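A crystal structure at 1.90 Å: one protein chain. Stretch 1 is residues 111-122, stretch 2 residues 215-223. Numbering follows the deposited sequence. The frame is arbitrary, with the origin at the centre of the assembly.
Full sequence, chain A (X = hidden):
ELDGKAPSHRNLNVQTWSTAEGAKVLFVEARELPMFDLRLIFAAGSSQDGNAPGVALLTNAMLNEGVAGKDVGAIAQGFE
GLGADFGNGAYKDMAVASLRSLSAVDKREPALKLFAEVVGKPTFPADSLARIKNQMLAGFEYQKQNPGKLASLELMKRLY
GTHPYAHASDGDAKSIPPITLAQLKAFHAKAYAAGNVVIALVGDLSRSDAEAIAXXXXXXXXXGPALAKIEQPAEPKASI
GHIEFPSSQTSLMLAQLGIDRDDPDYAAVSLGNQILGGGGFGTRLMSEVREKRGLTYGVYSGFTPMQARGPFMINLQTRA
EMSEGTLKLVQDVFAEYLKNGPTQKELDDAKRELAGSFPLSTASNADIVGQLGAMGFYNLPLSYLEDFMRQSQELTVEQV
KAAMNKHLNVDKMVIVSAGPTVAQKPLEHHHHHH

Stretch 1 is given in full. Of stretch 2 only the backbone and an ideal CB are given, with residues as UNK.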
# COMPACT_ATOMS: atom_id res chain seq x y z
N ALA A 111 4.45 -24.80 6.19
CA ALA A 111 3.79 -23.62 5.63
C ALA A 111 2.53 -23.98 4.86
O ALA A 111 1.53 -23.27 4.93
CB ALA A 111 4.76 -22.86 4.73
N LEU A 112 2.57 -25.09 4.12
CA LEU A 112 1.41 -25.52 3.34
C LEU A 112 0.30 -26.06 4.22
O LEU A 112 -0.88 -25.90 3.91
CB LEU A 112 1.83 -26.56 2.30
CG LEU A 112 2.63 -25.97 1.14
CD1 LEU A 112 3.35 -27.09 0.41
CD2 LEU A 112 1.71 -25.19 0.21
N LYS A 113 0.67 -26.71 5.32
CA LYS A 113 -0.33 -27.23 6.25
C LYS A 113 -1.08 -26.07 6.88
O LYS A 113 -2.30 -26.14 7.06
CB LYS A 113 0.33 -28.06 7.35
CG LYS A 113 0.86 -29.40 6.89
CD LYS A 113 1.37 -30.23 8.06
CE LYS A 113 0.26 -30.56 9.04
NZ LYS A 113 0.74 -31.44 10.15
N LEU A 114 -0.35 -25.01 7.21
CA LEU A 114 -0.98 -23.83 7.81
C LEU A 114 -1.86 -23.14 6.77
O LEU A 114 -2.97 -22.71 7.07
CB LEU A 114 0.10 -22.86 8.32
CG LEU A 114 -0.38 -21.51 8.86
CD1 LEU A 114 -1.42 -21.71 9.96
CD2 LEU A 114 0.83 -20.73 9.39
N PHE A 115 -1.34 -23.03 5.55
CA PHE A 115 -2.08 -22.39 4.46
C PHE A 115 -3.39 -23.13 4.17
O PHE A 115 -4.44 -22.50 4.00
CB PHE A 115 -1.22 -22.37 3.19
CG PHE A 115 -1.88 -21.70 2.01
CD1 PHE A 115 -2.03 -20.32 1.98
CD2 PHE A 115 -2.38 -22.45 0.95
CE1 PHE A 115 -2.65 -19.69 0.90
CE2 PHE A 115 -3.00 -21.83 -0.14
CZ PHE A 115 -3.14 -20.45 -0.16
N ALA A 116 -3.33 -24.46 4.09
CA ALA A 116 -4.52 -25.25 3.82
C ALA A 116 -5.56 -25.02 4.92
O ALA A 116 -6.75 -24.88 4.64
CB ALA A 116 -4.15 -26.74 3.75
N GLU A 117 -5.10 -25.00 6.17
CA GLU A 117 -5.99 -24.78 7.30
C GLU A 117 -6.64 -23.40 7.22
O GLU A 117 -7.84 -23.26 7.42
CB GLU A 117 -5.20 -24.90 8.61
CG GLU A 117 -6.05 -24.79 9.87
CD GLU A 117 -6.54 -26.13 10.39
OE1 GLU A 117 -5.69 -26.98 10.75
OE2 GLU A 117 -7.76 -26.34 10.46
N VAL A 118 -5.84 -22.38 6.92
CA VAL A 118 -6.35 -21.01 6.82
C VAL A 118 -7.44 -20.86 5.75
O VAL A 118 -8.52 -20.30 6.00
CB VAL A 118 -5.19 -20.01 6.54
CG1 VAL A 118 -5.73 -18.68 6.03
CG2 VAL A 118 -4.38 -19.79 7.81
N VAL A 119 -7.18 -21.37 4.55
CA VAL A 119 -8.16 -21.23 3.48
C VAL A 119 -9.30 -22.24 3.55
O VAL A 119 -10.43 -21.91 3.20
CB VAL A 119 -7.47 -21.32 2.10
CG1 VAL A 119 -8.47 -21.03 0.99
CG2 VAL A 119 -6.31 -20.33 2.04
N GLY A 120 -9.03 -23.45 4.01
CA GLY A 120 -10.08 -24.46 4.07
C GLY A 120 -10.88 -24.60 5.36
O GLY A 120 -12.03 -25.04 5.34
N LYS A 121 -10.28 -24.23 6.50
CA LYS A 121 -10.99 -24.36 7.77
C LYS A 121 -10.89 -23.12 8.66
O LYS A 121 -10.46 -23.20 9.81
CB LYS A 121 -10.48 -25.58 8.53
CG LYS A 121 -10.65 -26.90 7.77
CD LYS A 121 -10.05 -28.06 8.54
CE LYS A 121 -10.24 -29.39 7.81
NZ LYS A 121 -9.62 -29.40 6.45
N PRO A 122 -11.26 -21.95 8.13
CA PRO A 122 -11.19 -20.74 8.95
C PRO A 122 -12.23 -20.81 10.07
O PRO A 122 -13.29 -21.42 9.90
CB PRO A 122 -11.49 -19.63 7.95
CG PRO A 122 -12.46 -20.31 7.01
CD PRO A 122 -11.81 -21.65 6.79
N UNK A 215 -3.10 -31.68 -4.56
CA UNK A 215 -4.05 -32.62 -3.97
C UNK A 215 -4.30 -32.29 -2.50
O UNK A 215 -5.42 -32.42 -2.01
CB UNK A 215 -3.54 -34.05 -4.11
N UNK A 216 -3.25 -31.86 -1.80
CA UNK A 216 -3.36 -31.52 -0.39
C UNK A 216 -4.22 -30.28 -0.17
O UNK A 216 -5.08 -30.27 0.71
CB UNK A 216 -1.97 -31.30 0.21
N UNK A 217 -3.99 -29.24 -0.96
CA UNK A 217 -4.76 -28.01 -0.82
C UNK A 217 -6.22 -28.29 -1.17
O UNK A 217 -7.14 -27.92 -0.43
CB UNK A 217 -4.19 -26.90 -1.71
N UNK A 218 -6.42 -28.98 -2.29
CA UNK A 218 -7.75 -29.31 -2.75
C UNK A 218 -8.53 -30.11 -1.71
O UNK A 218 -9.71 -29.84 -1.48
CB UNK A 218 -7.67 -30.09 -4.06
N UNK A 219 -7.88 -31.07 -1.05
CA UNK A 219 -8.55 -31.90 -0.05
C UNK A 219 -8.94 -31.18 1.24
O UNK A 219 -9.87 -31.60 1.94
CB UNK A 219 -7.64 -33.08 0.30
N UNK A 220 -8.23 -30.09 1.54
CA UNK A 220 -8.47 -29.30 2.74
C UNK A 220 -9.63 -28.32 2.59
O UNK A 220 -10.17 -27.84 3.58
CB UNK A 220 -7.20 -28.53 3.11
N UNK A 221 -10.02 -28.04 1.35
CA UNK A 221 -11.12 -27.12 1.08
C UNK A 221 -12.47 -27.80 1.28
O UNK A 221 -12.56 -29.02 1.29
CB UNK A 221 -11.01 -26.57 -0.34
N UNK A 222 -13.53 -27.00 1.46
CA UNK A 222 -14.84 -27.63 1.64
C UNK A 222 -15.15 -28.33 0.31
O UNK A 222 -14.69 -27.89 -0.75
CB UNK A 222 -15.92 -26.62 2.02
N UNK A 223 -15.91 -29.43 0.36
CA UNK A 223 -16.26 -30.16 -0.85
C UNK A 223 -17.49 -29.52 -1.47
O UNK A 223 -18.42 -29.14 -0.76
CB UNK A 223 -16.51 -31.64 -0.55

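Two helices run in roughly the same direction, their axes 29° apart and 9.0 Å at closest approach, drawing together toward their C-terminal ends: the CA atoms of Ala116 and position 217 lie 5.4 Å apart, those of Gly120 and position 221 4.1 Å.

Position 215 is helical and its CB finds nothing of stretch 1 within 5.5 Å. Many residues would do; it is Ala215.

Position 216 points toward stretch 1, but its CB is too far for contact, so a short side chain would not reach. A long one could meet Leu112 and Lys113, and since Lys113 carries its amine far outward, aliphatic, amide or acidic chains are all plausible. The residue is Gln216. Its chi1 and chi2 are both t, and the extended chain puts OE1 3.8 Å from Leu112 CB and NE2 3.9 Å from Lys113 CG: packing contacts.

At position 217 the CB points sideways, 5.4 Å from Phe115 CE2 and 5.5 Å from Ala116 CB. A medium apolar residue, Val, Ile or Leu, would suit the space beside the ring. Val217 occupies it loosely, with CG1 4.7 Å from Phe115 CE2, its nearest approach.

At positions 218 and 219 one CB is out of reach and the other points away, so stretch 1 sets no preference and many helix-compatible residues would do. They are Ser218, whose OG is hydrogen-bonded elsewhere in the structure, and Ala219.

Position 220 is the tightest. Its CB points toward stretch 1, 3.6 Å from Ala116 CB and 4.2 Å from Lys121 NZ, which favours a small residue. Ala220 makes the methyl-to-methyl contact with Ala116. Ala220 O lies 3.4 Å from Gly120 CA in a CA-H...O contact, and accepts a weak hydrogen bond from Lys121 NZ at 3.3 Å. Gly120 permits this approach, because an ideal CB there would sit 2.2 Å from Ala220 O. One water donates to both Gly120 O (2.8 Å) and Ala220 O (3.0 Å), tying the backbones together.

At position 221, phi/psi of -79/160 leave the helix and CB points away, yet a long, flexible apolar chain could turn back to Val119; Leu or Met would suit. Leu221, chi1 m and chi2 t, brings CD2 3.8 Å from Val119 CG1 and 4.1 Å from Gly120 CA.

At position 222 the CB points sideways, 5.4 Å from Gly120 O, and phi/psi of -65/150 suits proline among others. Pro222 sets its CD 4.0 Å from Gly120 O.

Position 223 is extended and out of reach, open to many polar residues; it is Lys223.

Stretch 2 (215-223) AQVSAALPK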
# COMPACT_ATOMS: atom_id res chain seq x y z
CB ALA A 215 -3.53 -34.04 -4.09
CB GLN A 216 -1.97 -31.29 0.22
CG GLN A 216 -2.01 -30.66 1.60
CD GLN A 216 -0.62 -30.40 2.17
OE1 GLN A 216 0.27 -29.90 1.47
NE2 GLN A 216 -0.44 -30.71 3.45
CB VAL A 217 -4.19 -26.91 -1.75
CG1 VAL A 217 -5.08 -25.68 -1.72
CG2 VAL A 217 -2.79 -26.53 -1.30
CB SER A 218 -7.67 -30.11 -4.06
OG SER A 218 -8.96 -30.38 -4.57
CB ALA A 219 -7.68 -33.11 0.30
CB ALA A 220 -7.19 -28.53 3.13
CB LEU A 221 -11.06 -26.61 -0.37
CG LEU A 221 -9.86 -25.75 -0.79
CD1 LEU A 221 -9.91 -25.44 -2.29
CD2 LEU A 221 -9.87 -24.47 0.02
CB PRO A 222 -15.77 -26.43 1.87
CG PRO A 222 -14.84 -25.39 2.47
CD PRO A 222 -13.59 -25.54 1.66
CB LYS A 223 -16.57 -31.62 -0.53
CG LYS A 223 -15.40 -32.58 -0.67
CD LYS A 223 -14.34 -32.33 0.35
CE LYS A 223 -13.17 -33.28 0.13
NZ LYS A 223 -12.04 -32.97 1.04
O HOH W 1 -12.98 -27.59 4.71
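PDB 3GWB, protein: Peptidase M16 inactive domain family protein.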